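Local coordinates for protein nucleoside kinase (Methanococcus jannaschii, PDB 2C4E) that phosphorylates a wide range of nucleosides to their monophosphates, with inosine, guanosine and cytidine as the best acceptors and ATP as the best donor, at residues A[168-174]-A[193-199]; A[174-178]-A[204-208]; A[180-186]-A[208-214]; A[248-253]-A[269-274]. One frame throughout, in Å; residues are numbered along the deposited sequence.

Contact 1: A[168-174]-A[193-199]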
loop_
_atom_site.group_PDB
_atom_site.type_symbol
_atom_site.label_atom_id
_atom_site.label_comp_id
_atom_site.label_asym_id
_atom_site.label_seq_id
_atom_site.Cartn_x
_atom_site.Cartn_y
_atom_site.Cartn_z
ATOM N N TYR A 168 15.429 20.738 2.022
ATOM C CA TYR A 168 16.359 21.687 2.607
ATOM C C TYR A 168 16.575 22.867 1.672
ATOM O O TYR A 168 16.992 22.685 0.526
ATOM C CB TYR A 168 17.711 21.012 2.864
ATOM C CG TYR A 168 17.706 19.982 3.977
ATOM C CD1 TYR A 168 17.216 18.698 3.762
ATOM C CD2 TYR A 168 18.192 20.291 5.244
ATOM C CE1 TYR A 168 17.206 17.753 4.771
ATOM C CE2 TYR A 168 18.191 19.341 6.275
ATOM C CZ TYR A 168 17.700 18.076 6.031
ATOM O OH TYR A 168 17.687 17.140 7.033
ATOM N N SER A 169 16.313 24.069 2.177
ATOM C CA SER A 169 16.676 25.300 1.500
ATOM C C SER A 169 18.175 25.440 1.519
ATOM O O SER A 169 18.852 24.801 2.336
ATOM C CB SER A 169 16.081 26.509 2.234
ATOM O OG SER A 169 16.677 26.631 3.520
ATOM N N LYS A 170 18.691 26.320 0.673
ATOM C CA LYS A 170 20.107 26.669 0.716
ATOM C C LYS A 170 20.552 26.929 2.167
ATOM O O LYS A 170 21.593 26.440 2.611
ATOM C CB LYS A 170 20.370 27.902 -0.151
ATOM C CG LYS A 170 21.836 28.190 -0.400
ATOM C CD LYS A 170 22.017 29.447 -1.240
ATOM C CE LYS A 170 23.484 29.848 -1.316
ATOM N NZ LYS A 170 23.699 31.012 -2.224
ATOM N N GLU A 171 19.734 27.670 2.908
ATOM C CA GLU A 171 20.099 28.143 4.254
ATOM C C GLU A 171 20.114 27.029 5.301
ATOM O O GLU A 171 21.026 26.934 6.140
ATOM C CB GLU A 171 19.135 29.266 4.674
ATOM C CG GLU A 171 19.291 30.563 3.879
ATOM C CD GLU A 171 18.581 30.565 2.525
ATOM O OE1 GLU A 171 17.567 29.853 2.353
ATOM O OE2 GLU A 171 19.041 31.296 1.620
ATOM N N MET A 172 19.097 26.182 5.249
ATOM C CA MET A 172 18.977 25.079 6.170
ATOM C C MET A 172 20.019 23.991 5.910
ATOM O O MET A 172 20.513 23.350 6.836
ATOM C CB MET A 172 17.600 24.462 6.044
ATOM C CG MET A 172 17.319 23.473 7.140
ATOM S SD MET A 172 15.735 22.712 6.914
ATOM C CE MET A 172 15.628 21.731 8.426
ATOM N N LEU A 173 20.317 23.747 4.646
ATOM C CA LEU A 173 21.341 22.765 4.300
ATOM C C LEU A 173 22.709 23.225 4.762
ATOM O O LEU A 173 23.496 22.424 5.269
ATOM C CB LEU A 173 21.358 22.501 2.787
ATOM C CG LEU A 173 22.243 21.345 2.327
ATOM C CD1 LEU A 173 21.832 20.046 3.025
ATOM C CD2 LEU A 173 22.176 21.208 0.795
ATOM N N LEU A 174 22.987 24.511 4.601
ATOM C CA LEU A 174 24.249 25.075 5.037
ATOM C C LEU A 174 24.330 24.915 6.548
ATOM O O LEU A 174 25.343 24.483 7.069
ATOM C CB LEU A 174 24.350 26.547 4.641
ATOM C CG LEU A 174 25.642 27.272 4.994
ATOM C CD1 LEU A 174 26.843 26.603 4.335
ATOM C CD2 LEU A 174 25.534 28.748 4.561
ATOM N N ALA A 193 23.221 19.294 -4.274
ATOM C CA ALA A 193 23.579 20.060 -3.090
ATOM C C ALA A 193 24.630 21.101 -3.449
ATOM O O ALA A 193 24.543 22.239 -2.994
ATOM C CB ALA A 193 24.096 19.155 -1.985
ATOM N N SER A 194 25.594 20.715 -4.284
ATOM C CA SER A 194 26.709 21.598 -4.636
ATOM C C SER A 194 26.235 22.750 -5.501
ATOM O O SER A 194 26.677 23.889 -5.337
ATOM C CB SER A 194 27.821 20.815 -5.334
ATOM O OG SER A 194 28.325 19.780 -4.497
ATOM N N ASN A 195 25.323 22.456 -6.427
ATOM C CA ASN A 195 24.707 23.491 -7.256
ATOM C C ASN A 195 23.879 24.443 -6.388
ATOM O O ASN A 195 23.953 25.661 -6.540
ATOM C CB ASN A 195 23.853 22.839 -8.366
ATOM C CG ASN A 195 23.287 23.849 -9.359
ATOM O OD1 ASN A 195 22.068 23.965 -9.512
ATOM N ND2 ASN A 195 24.162 24.556 -10.063
ATOM N N LEU A 196 23.126 23.899 -5.438
ATOM C CA LEU A 196 22.309 24.733 -4.556
ATOM C C LEU A 196 23.162 25.656 -3.675
ATOM O O LEU A 196 22.849 26.840 -3.527
ATOM C CB LEU A 196 21.389 23.871 -3.699
ATOM C CG LEU A 196 20.458 24.599 -2.721
ATOM C CD1 LEU A 196 19.420 25.442 -3.444
ATOM C CD2 LEU A 196 19.797 23.587 -1.789
ATOM N N LEU A 197 24.247 25.117 -3.117
ATOM C CA LEU A 197 25.115 25.855 -2.193
ATOM C C LEU A 197 26.189 26.716 -2.890
ATOM O O LEU A 197 26.840 27.535 -2.238
ATOM C CB LEU A 197 25.808 24.871 -1.242
ATOM C CG LEU A 197 24.916 24.034 -0.325
ATOM C CD1 LEU A 197 25.654 22.811 0.212
ATOM C CD2 LEU A 197 24.405 24.865 0.835
ATOM N N ASN A 198 26.352 26.545 -4.206
ATOM C CA ASN A 198 27.536 27.001 -4.953
ATOM C C ASN A 198 28.815 26.562 -4.237
ATOM O O ASN A 198 29.753 27.338 -4.063
ATOM C CB ASN A 198 27.527 28.519 -5.240
ATOM C CG ASN A 198 28.637 28.947 -6.214
ATOM O OD1 ASN A 198 28.994 28.222 -7.151
ATOM N ND2 ASN A 198 29.185 30.138 -5.992
ATOM N N PHE A 199 28.835 25.296 -3.838
ATOM C CA PHE A 199 29.993 24.705 -3.167
ATOM C C PHE A 199 30.818 23.854 -4.107
ATOM O O PHE A 199 30.281 23.078 -4.896
ATOM C CB PHE A 199 29.528 23.806 -2.022
ATOM C CG PHE A 199 29.396 24.501 -0.692
ATOM C CD1 PHE A 199 29.412 23.752 0.477
ATOM C CD2 PHE A 199 29.222 25.876 -0.594
ATOM C CE1 PHE A 199 29.267 24.355 1.708
ATOM C CE2 PHE A 199 29.089 26.477 0.664
ATOM C CZ PHE A 199 29.122 25.711 1.798
#

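Contact 2: A[174-178]-A[204-208]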
loop_
_atom_site.group_PDB
_atom_site.type_symbol
_atom_site.label_atom_id
_atom_site.label_comp_id
_atom_site.label_asym_id
_atom_site.label_seq_id
_atom_site.Cartn_x
_atom_site.Cartn_y
_atom_site.Cartn_z
ATOM N N LEU A 174 22.987 24.511 4.601
ATOM C CA LEU A 174 24.249 25.075 5.037
ATOM C C LEU A 174 24.330 24.915 6.548
ATOM O O LEU A 174 25.343 24.483 7.069
ATOM C CB LEU A 174 24.350 26.547 4.641
ATOM C CG LEU A 174 25.642 27.272 4.994
ATOM C CD1 LEU A 174 26.843 26.603 4.335
ATOM C CD2 LEU A 174 25.534 28.748 4.561
ATOM N N GLU A 175 23.231 25.186 7.237
ATOM C CA GLU A 175 23.225 25.094 8.710
ATOM C C GLU A 175 23.493 23.685 9.233
ATOM O O GLU A 175 24.289 23.517 10.139
ATOM C CB GLU A 175 21.913 25.634 9.283
ATOM C CG GLU A 175 21.912 25.754 10.798
ATOM C CD GLU A 175 22.808 26.860 11.344
ATOM O OE1 GLU A 175 23.450 27.600 10.557
ATOM O OE2 GLU A 175 22.855 26.993 12.583
ATOM N N ILE A 176 22.852 22.661 8.677
ATOM C CA ILE A 176 23.094 21.317 9.179
ATOM C C ILE A 176 24.508 20.837 8.823
ATOM O O ILE A 176 25.152 20.162 9.619
ATOM C CB ILE A 176 21.985 20.339 8.716
ATOM C CG1 ILE A 176 22.028 19.059 9.543
ATOM C CG2 ILE A 176 22.091 20.022 7.211
ATOM C CD1 ILE A 176 20.731 18.299 9.533
ATOM N N ILE A 177 24.997 21.204 7.645
ATOM C CA ILE A 177 26.347 20.844 7.229
ATOM C C ILE A 177 27.391 21.499 8.136
ATOM O O ILE A 177 28.437 20.915 8.389
ATOM C CB ILE A 177 26.591 21.197 5.734
ATOM C CG1 ILE A 177 25.835 20.214 4.866
ATOM C CG2 ILE A 177 28.085 21.206 5.396
ATOM C CD1 ILE A 177 25.932 20.533 3.355
ATOM N N GLU A 178 27.079 22.686 8.660
ATOM C CA GLU A 178 28.009 23.395 9.510
ATOM C C GLU A 178 28.072 22.688 10.872
ATOM O O GLU A 178 28.992 22.921 11.641
ATOM C CB GLU A 178 27.682 24.900 9.583
ATOM C CG GLU A 178 28.037 25.543 8.233
ATOM C CD GLU A 178 28.004 27.047 8.184
ATOM O OE1 GLU A 178 27.129 27.649 8.842
ATOM O OE2 GLU A 178 28.844 27.611 7.438
ATOM N N TYR A 204 32.927 22.423 1.242
ATOM C CA TYR A 204 32.469 21.434 2.215
ATOM C C TYR A 204 33.509 21.219 3.281
ATOM O O TYR A 204 33.175 21.106 4.466
ATOM C CB TYR A 204 32.185 20.092 1.565
ATOM C CG TYR A 204 30.974 20.092 0.692
ATOM C CD1 TYR A 204 31.093 20.249 -0.685
ATOM C CD2 TYR A 204 29.708 19.913 1.224
ATOM C CE1 TYR A 204 29.983 20.242 -1.504
ATOM C CE2 TYR A 204 28.590 19.894 0.418
ATOM C CZ TYR A 204 28.731 20.062 -0.953
ATOM O OH TYR A 204 27.623 20.033 -1.773
ATOM N N LEU A 205 34.766 21.137 2.873
ATOM C CA LEU A 205 35.822 20.758 3.811
ATOM C C LEU A 205 36.194 21.875 4.786
ATOM O O LEU A 205 36.899 21.626 5.757
ATOM C CB LEU A 205 37.061 20.273 3.059
ATOM C CG LEU A 205 36.861 18.969 2.283
ATOM C CD1 LEU A 205 38.065 18.715 1.388
ATOM C CD2 LEU A 205 36.640 17.817 3.219
ATOM N N GLU A 206 35.740 23.101 4.528
ATOM C CA GLU A 206 35.850 24.164 5.529
ATOM C C GLU A 206 34.852 23.929 6.668
ATOM O O GLU A 206 34.991 24.492 7.739
ATOM C CB GLU A 206 35.622 25.545 4.908
ATOM C CG GLU A 206 36.798 26.022 4.070
ATOM C CD GLU A 206 36.537 27.347 3.367
ATOM O OE1 GLU A 206 35.628 28.091 3.797
ATOM O OE2 GLU A 206 37.240 27.654 2.383
ATOM N N ARG A 207 33.851 23.089 6.429
ATOM C CA ARG A 207 32.777 22.874 7.386
ATOM C C ARG A 207 32.753 21.483 8.004
ATOM O O ARG A 207 32.367 21.353 9.148
ATOM C CB ARG A 207 31.456 23.158 6.716
ATOM C CG ARG A 207 31.333 24.633 6.372
ATOM C CD ARG A 207 30.365 24.944 5.286
ATOM N NE ARG A 207 30.227 26.388 5.090
ATOM C CZ ARG A 207 30.984 27.136 4.276
ATOM N NH1 ARG A 207 31.970 26.604 3.549
ATOM N NH2 ARG A 207 30.743 28.440 4.178
ATOM N N VAL A 208 33.106 20.458 7.232
ATOM C CA VAL A 208 33.041 19.064 7.698
ATOM C C VAL A 208 34.437 18.459 7.770
ATOM O O VAL A 208 35.411 19.004 7.239
ATOM C CB VAL A 208 32.118 18.189 6.806
ATOM C CG1 VAL A 208 30.785 18.858 6.590
ATOM C CG2 VAL A 208 32.774 17.859 5.452
HETATM O O HOH W 1 31.434 23.497 10.562
#

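Contact 3: A[180-186]-A[208-214]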
loop_
_atom_site.group_PDB
_atom_site.type_symbol
_atom_site.label_atom_id
_atom_site.label_comp_id
_atom_site.label_asym_id
_atom_site.label_seq_id
_atom_site.Cartn_x
_atom_site.Cartn_y
_atom_site.Cartn_z
ATOM N N THR A 180 27.987 19.209 10.973
ATOM C CA THR A 180 28.241 17.834 10.558
ATOM C C THR A 180 29.738 17.554 10.539
ATOM O O THR A 180 30.502 18.372 10.061
ATOM C CB THR A 180 27.677 17.583 9.151
ATOM O OG1 THR A 180 26.251 17.659 9.178
ATOM C CG2 THR A 180 27.931 16.148 8.733
ATOM N N ASN A 181 30.138 16.410 11.082
ATOM C CA ASN A 181 31.516 15.916 10.968
ATOM C C ASN A 181 31.709 15.011 9.748
ATOM O O ASN A 181 32.638 15.231 8.987
ATOM C CB ASN A 181 31.961 15.197 12.242
ATOM C CG ASN A 181 32.003 16.123 13.425
ATOM O OD1 ASN A 181 32.985 16.903 13.635
ATOM N ND2 ASN A 181 30.937 16.108 14.188
ATOM N N PHE A 182 30.845 14.014 9.562
ATOM C CA PHE A 182 30.896 13.128 8.399
ATOM C C PHE A 182 29.653 13.376 7.584
ATOM O O PHE A 182 28.544 13.164 8.074
ATOM C CB PHE A 182 30.869 11.639 8.759
ATOM C CG PHE A 182 31.875 11.204 9.792
ATOM C CD1 PHE A 182 31.511 11.141 11.131
ATOM C CD2 PHE A 182 33.142 10.805 9.434
ATOM C CE1 PHE A 182 32.415 10.712 12.091
ATOM C CE2 PHE A 182 34.062 10.355 10.401
ATOM C CZ PHE A 182 33.692 10.319 11.716
ATOM N N LEU A 183 29.830 13.832 6.348
ATOM C CA LEU A 183 28.740 14.093 5.432
ATOM C C LEU A 183 28.781 13.064 4.314
ATOM O O LEU A 183 29.769 12.969 3.575
ATOM C CB LEU A 183 28.868 15.502 4.871
ATOM C CG LEU A 183 27.850 15.949 3.822
ATOM C CD1 LEU A 183 26.453 15.942 4.464
ATOM C CD2 LEU A 183 28.241 17.324 3.342
ATOM N N PHE A 184 27.720 12.283 4.222
ATOM C CA PHE A 184 27.555 11.287 3.181
ATOM C C PHE A 184 26.517 11.768 2.169
ATOM O O PHE A 184 25.448 12.235 2.550
ATOM C CB PHE A 184 27.039 9.971 3.771
ATOM C CG PHE A 184 27.990 9.264 4.706
ATOM C CD1 PHE A 184 27.965 9.525 6.086
ATOM C CD2 PHE A 184 28.842 8.278 4.245
ATOM C CE1 PHE A 184 28.813 8.845 6.957
ATOM C CE2 PHE A 184 29.681 7.608 5.110
ATOM C CZ PHE A 184 29.666 7.885 6.461
ATOM N N MET A 185 26.815 11.625 0.887
ATOM C CA MET A 185 25.834 11.859 -0.158
ATOM C C MET A 185 26.130 10.956 -1.332
ATOM O O MET A 185 27.277 10.705 -1.660
ATOM C CB MET A 185 25.853 13.318 -0.627
ATOM C CG MET A 185 25.161 14.300 0.314
ATOM S SD MET A 185 25.052 15.955 -0.458
ATOM C CE MET A 185 26.628 16.574 -0.039
ATOM N N ASN A 186 25.085 10.470 -1.974
ATOM C CA ASN A 186 25.239 9.839 -3.267
ATOM C C ASN A 186 25.579 10.911 -4.300
ATOM O O ASN A 186 25.316 12.086 -4.076
ATOM C CB ASN A 186 23.963 9.100 -3.649
ATOM C CG ASN A 186 23.774 7.851 -2.829
ATOM O OD1 ASN A 186 24.695 7.046 -2.703
ATOM N ND2 ASN A 186 22.593 7.690 -2.244
ATOM N N VAL A 208 33.106 20.458 7.232
ATOM C CA VAL A 208 33.041 19.064 7.698
ATOM C C VAL A 208 34.437 18.459 7.770
ATOM O O VAL A 208 35.411 19.004 7.239
ATOM C CB VAL A 208 32.118 18.189 6.806
ATOM C CG1 VAL A 208 30.785 18.858 6.590
ATOM C CG2 VAL A 208 32.774 17.859 5.452
ATOM N N ASP A 209 34.557 17.353 8.494
ATOM C CA ASP A 209 35.827 16.647 8.564
ATOM C C ASP A 209 36.036 15.672 7.422
ATOM O O ASP A 209 37.167 15.449 7.003
ATOM C CB ASP A 209 35.935 15.877 9.881
ATOM C CG ASP A 209 35.911 16.760 11.082
ATOM O OD1 ASP A 209 36.616 17.794 11.124
ATOM O OD2 ASP A 209 35.263 16.445 12.097
ATOM N N ALA A 210 34.951 15.067 6.949
ATOM C CA ALA A 210 35.003 14.118 5.850
ATOM C C ALA A 210 33.727 14.205 5.055
ATOM O O ALA A 210 32.622 14.215 5.615
ATOM C CB ALA A 210 35.203 12.701 6.346
ATOM N N LEU A 211 33.897 14.299 3.736
ATOM C CA LEU A 211 32.813 14.252 2.795
ATOM C C LEU A 211 32.968 12.940 2.043
ATOM O O LEU A 211 34.010 12.691 1.453
ATOM C CB LEU A 211 32.949 15.417 1.800
ATOM C CG LEU A 211 32.161 15.305 0.500
ATOM C CD1 LEU A 211 30.678 15.306 0.806
ATOM C CD2 LEU A 211 32.539 16.451 -0.445
ATOM N N ILE A 212 31.936 12.115 2.073
ATOM C CA ILE A 212 31.960 10.806 1.471
ATOM C C ILE A 212 30.895 10.782 0.389
ATOM O O ILE A 212 29.692 10.896 0.661
ATOM C CB ILE A 212 31.688 9.707 2.505
ATOM C CG1 ILE A 212 32.698 9.798 3.671
ATOM C CG2 ILE A 212 31.743 8.345 1.800
ATOM C CD1 ILE A 212 32.182 10.557 4.889
ATOM N N VAL A 213 31.350 10.694 -0.846
ATOM C CA VAL A 213 30.463 10.635 -1.988
ATOM C C VAL A 213 30.431 9.204 -2.496
ATOM O O VAL A 213 31.443 8.659 -2.936
ATOM C CB VAL A 213 30.906 11.600 -3.110
ATOM C CG1 VAL A 213 29.975 11.487 -4.307
ATOM C CG2 VAL A 213 30.973 13.037 -2.593
ATOM N N THR A 214 29.260 8.601 -2.413
ATOM C CA THR A 214 29.076 7.234 -2.835
ATOM C C THR A 214 28.504 7.204 -4.241
ATOM O O THR A 214 27.633 8.005 -4.598
ATOM C CB THR A 214 28.158 6.511 -1.829
ATOM O OG1 THR A 214 26.975 7.298 -1.619
ATOM C CG2 THR A 214 28.790 6.473 -0.466
#

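Contact 4: A[248-253]-A[269-274]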
loop_
_atom_site.group_PDB
_atom_site.type_symbol
_atom_site.label_atom_id
_atom_site.label_comp_id
_atom_site.label_asym_id
_atom_site.label_seq_id
_atom_site.Cartn_x
_atom_site.Cartn_y
_atom_site.Cartn_z
ATOM N N SER A 248 23.783 0.351 4.466
ATOM C CA SER A 248 24.772 -0.622 4.911
ATOM C C SER A 248 26.203 -0.119 4.763
ATOM O O SER A 248 27.042 -0.449 5.586
ATOM C CB SER A 248 24.606 -1.953 4.187
ATOM O OG SER A 248 25.019 -1.853 2.845
ATOM N N TYR A 249 26.471 0.677 3.732
ATOM C CA TYR A 249 27.777 1.298 3.567
ATOM C C TYR A 249 28.038 2.233 4.739
ATOM O O TYR A 249 29.119 2.253 5.280
ATOM C CB TYR A 249 27.843 2.108 2.275
ATOM C CG TYR A 249 29.171 2.810 2.032
ATOM C CD1 TYR A 249 30.103 2.285 1.126
ATOM C CD2 TYR A 249 29.491 4.005 2.675
ATOM C CE1 TYR A 249 31.313 2.909 0.903
ATOM C CE2 TYR A 249 30.718 4.648 2.440
ATOM C CZ TYR A 249 31.614 4.095 1.544
ATOM O OH TYR A 249 32.826 4.724 1.298
ATOM N N ARG A 250 27.048 3.051 5.088
ATOM C CA ARG A 250 27.172 3.942 6.231
ATOM C C ARG A 250 27.345 3.158 7.538
ATOM O O ARG A 250 28.194 3.510 8.345
ATOM C CB ARG A 250 25.993 4.922 6.281
ATOM C CG ARG A 250 26.082 5.998 5.190
ATOM C CD ARG A 250 24.892 6.061 4.289
ATOM N NE ARG A 250 24.997 7.058 3.222
ATOM C CZ ARG A 250 25.348 6.815 1.965
ATOM N NH1 ARG A 250 25.695 5.598 1.563
ATOM N NH2 ARG A 250 25.369 7.817 1.087
ATOM N N ALA A 251 26.590 2.078 7.714
ATOM C CA ALA A 251 26.731 1.211 8.876
ATOM C C ALA A 251 28.156 0.686 9.003
ATOM O O ALA A 251 28.749 0.738 10.078
ATOM C CB ALA A 251 25.726 0.057 8.818
ATOM N N GLY A 252 28.719 0.212 7.898
ATOM C CA GLY A 252 30.071 -0.315 7.893
ATOM C C GLY A 252 31.106 0.756 8.165
ATOM O O GLY A 252 32.025 0.553 8.968
ATOM N N PHE A 253 30.948 1.903 7.499
ATOM C CA PHE A 253 31.894 3.008 7.614
ATOM C C PHE A 253 31.977 3.500 9.060
ATOM O O PHE A 253 33.040 3.656 9.619
ATOM C CB PHE A 253 31.454 4.147 6.701
ATOM C CG PHE A 253 32.471 5.232 6.541
ATOM C CD1 PHE A 253 33.194 5.332 5.367
ATOM C CD2 PHE A 253 32.685 6.172 7.540
ATOM C CE1 PHE A 253 34.139 6.315 5.208
ATOM C CE2 PHE A 253 33.638 7.168 7.373
ATOM C CZ PHE A 253 34.353 7.233 6.185
ATOM N N ILE A 269 35.490 -1.103 4.470
ATOM C CA ILE A 269 34.506 -1.853 5.230
ATOM C C ILE A 269 33.095 -1.483 4.788
ATOM O O ILE A 269 32.252 -2.362 4.663
ATOM C CB ILE A 269 34.703 -1.632 6.748
ATOM C CG1 ILE A 269 36.023 -2.263 7.207
ATOM C CG2 ILE A 269 33.504 -2.141 7.531
ATOM C CD1 ILE A 269 36.022 -3.787 7.313
ATOM N N GLY A 270 32.826 -0.194 4.569
ATOM C CA GLY A 270 31.529 0.217 4.060
ATOM C C GLY A 270 31.196 -0.486 2.747
ATOM O O GLY A 270 30.108 -1.054 2.574
ATOM N N ALA A 271 32.164 -0.472 1.839
ATOM C CA ALA A 271 32.025 -1.113 0.529
ATOM C C ALA A 271 31.776 -2.611 0.673
ATOM O O ALA A 271 30.884 -3.161 0.033
ATOM C CB ALA A 271 33.258 -0.873 -0.300
ATOM N N ALA A 272 32.553 -3.266 1.527
ATOM C CA ALA A 272 32.410 -4.708 1.725
ATOM C C ALA A 272 31.053 -5.032 2.346
ATOM O O ALA A 272 30.390 -5.993 1.953
ATOM C CB ALA A 272 33.525 -5.229 2.580
ATOM N N THR A 273 30.619 -4.212 3.292
ATOM C CA THR A 273 29.319 -4.429 3.923
ATOM C C THR A 273 28.192 -4.338 2.919
ATOM O O THR A 273 27.303 -5.184 2.907
ATOM C CB THR A 273 29.070 -3.409 5.048
ATOM O OG1 THR A 273 30.147 -3.452 5.983
ATOM C CG2 THR A 273 27.840 -3.797 5.865
ATOM N N ALA A 274 28.237 -3.308 2.074
ATOM C CA ALA A 274 27.226 -3.087 1.047
ATOM C C ALA A 274 27.137 -4.236 0.067
ATOM O O ALA A 274 26.062 -4.507 -0.475
ATOM C CB ALA A 274 27.512 -1.792 0.290
#

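Contact 1: A[168-174]-A[193-199]
L173 and L197 meet through opposite choices of first torsion: L173 turns CG away from its own backbone N (chi1 -171°) and sends CD2 across the helix interface, whereas L197 keeps CG beside its N (chi1 -62°). The two side chains cross at about a right angle, with L173 CD2 lying 3.9 Å from L197 CD1. L173 CD2 also touches A193 CB at 4.0 Å, one turn earlier on the partner helix, and packs against L196 CD2. The other branch of L197, CD2, rests on the first turn of helix 170-178, 3.7 Å from K170 O. On the more exposed side L196 CD2 reaches Y168 O at 3.7 Å, while the extended K170 chain runs over the end of the partner helix, its CG 3.6 Å from L196 O. L174 CD1 comes obliquely against F199 CZ at 3.5 Å. No hydrogen bond spans the contact; its polar element is local, an N-cap in which M172 N donates to S169 OG (3.0 Å). The helix segments cross at -114°, their axes 10.1 Å apart at closest approach. I177, farther along helix 170-178, and Y204 of helix 201-205 also pack on L197, and strand 182-186 links the two crossing helices in the chain.

Contact 2: A[174-178]-A[204-208]
E178 and R207 form the charged part of this contact, a salt bridge in which R207 NE donates to E178 OE2 at 3.0 Å. The bond is bent (N-H...O 148°), with NE meeting the anti side of the carboxylate somewhat out of its plane, although the two flat groups are only 7° from coplanar. The extended side chains lie side by side, bringing E178 CG within 3.8 Å of R207 CD. L174 CD1 sets a methyl obliquely against the guanidinium, 3.5 Å from R207 NE. R207 NH1 is hydrogen-bonded to D203 O, and a long, purely electrostatic link to E206 completes a salt-bridge network.

A second polar link passes through water: one molecule donates to both E178 O and R207 O, each at 2.7 Å.

The apolar contacts belong to I177. With CG1 beside the backbone N (chi1 -73°), I177 CD1 reaches the ring edge at Y204 CE2 (4.0 Å), while I177 CG2 meets V208 CG1 at 3.8 Å.

The C-terminal part of helix 170-178 is thus tied to the chain leaving helix 201-205 towards strand 210-214. Chemically, a buried hydrocarbon patch adjoins a partly exposed charged pair with a water-bridged backbone beside it; the carboxylate probably offsets the arginine's charge, and the D203 carbonyl helps to fix its guanidinium.

Contact 3: A[180-186]-A[208-214]
I212 lies alongside F184 on one face of the parallel strand pair 182-186 and 210-214. I212 CB sits 3.6 Å from F184 CD2, and I212 CG2 stays beside that same ring atom at 3.8 Å. CG1 lies close to F184 CE2, and the chain then bends (chi2 97°), carrying I212 CD1 over the ring face in a CH-pi contact 4.0 Å from the F184 centroid. This last methyl also approaches F182 CB and L183 O. On the other face L183 CD2 and L211 CD1 meet side by side, and M185 CE also approaches L211 CD1.

Backbone bonds join the strands in parallel register: L183 N and M185 N donate to A210 O and I212 O, and L183 O and M185 O accept from I212 N and T214 N. Where the pair begins, N181 O is gripped twice, by A210 N and by D209 N. At the far end T214 OG1 donates to N186 OD1 at 2.5 Å, from above the amide carbonyl plane (43°), joining two ATP-binding residues.

The strands are the parallel partners of a right-handed beta-alpha-beta crossover in the central sheet of the ribokinase fold, helices 187-197 and 201-205 lying in the connection. Strands 156-159 and 220-223 flank the pair; helix 245-258 packs on the F184 and I212 face, helix 187-197 on the M185 and L211 face.

Contact 4: A[248-253]-A[269-274]
Y249 and G270 make the tight centre of this helix pair, where the backbones come within 3.9 Å, CA to CA. G270 CA lies over one face of the Y249 ring, 4.1 Å from the centroid and 21° off its normal, in a CH-pi contact. With Y249 CG pointing away from its own N (chi1 179°), the ring is carried against the G270-A271 backbone, Y249 CD1 lying 3.5 Å from A271 N. Beside it Y249 CA-H is directed at G270 O. G252 is the second glycine here, and I269 CG2 lies 3.4 Å from G252 O. T273 OG1 faces G252 CA but turns its proton back to I269 O (2.7 Å), which T273 N reaches from the opposite face of the carbonyl plane. S248 OG is also close, 3.1 Å from A274 CA, and is bonded to A245 O.

Packing is looser between side chains: Y249 CB stands 4.4 Å from CB of the partly exposed A274, and Y249 CE1 is as far from A271 CB.

The two glycines allow the axes to approach to 7.0 Å at a crossing of 138°. Helix 245-258 is thereby held between the central sheet, where Y249 and F253 pack on strand 210-214 and R250, the inferred transition-state stabiliser, reaches T214, and helix 263-277, which is backed in turn by helix 290-299.

Contacts 3 and 4 are the buried ones, while contacts 1 and 2 lie farther out and are partly buried. Contacts 1 and 2 share helix 170-178 and L174, and a probable S194-Y204 hydrogen bond joins them; contact 2 meets contact 3 through V208 and through Y204 against L183 and M185. From there contact 3 passes to contact 4 by the F184-F253 rings and the probable T214-R250 bond, whereas contacts 1 and 4 do not touch. The chemistry follows position: leucine packing in contact 1, a salt bridge and a separate water bridge between backbone carbonyls in contact 2, backbone hydrogen bonds in contact 3 and close glycine-mediated helix packing in contact 4.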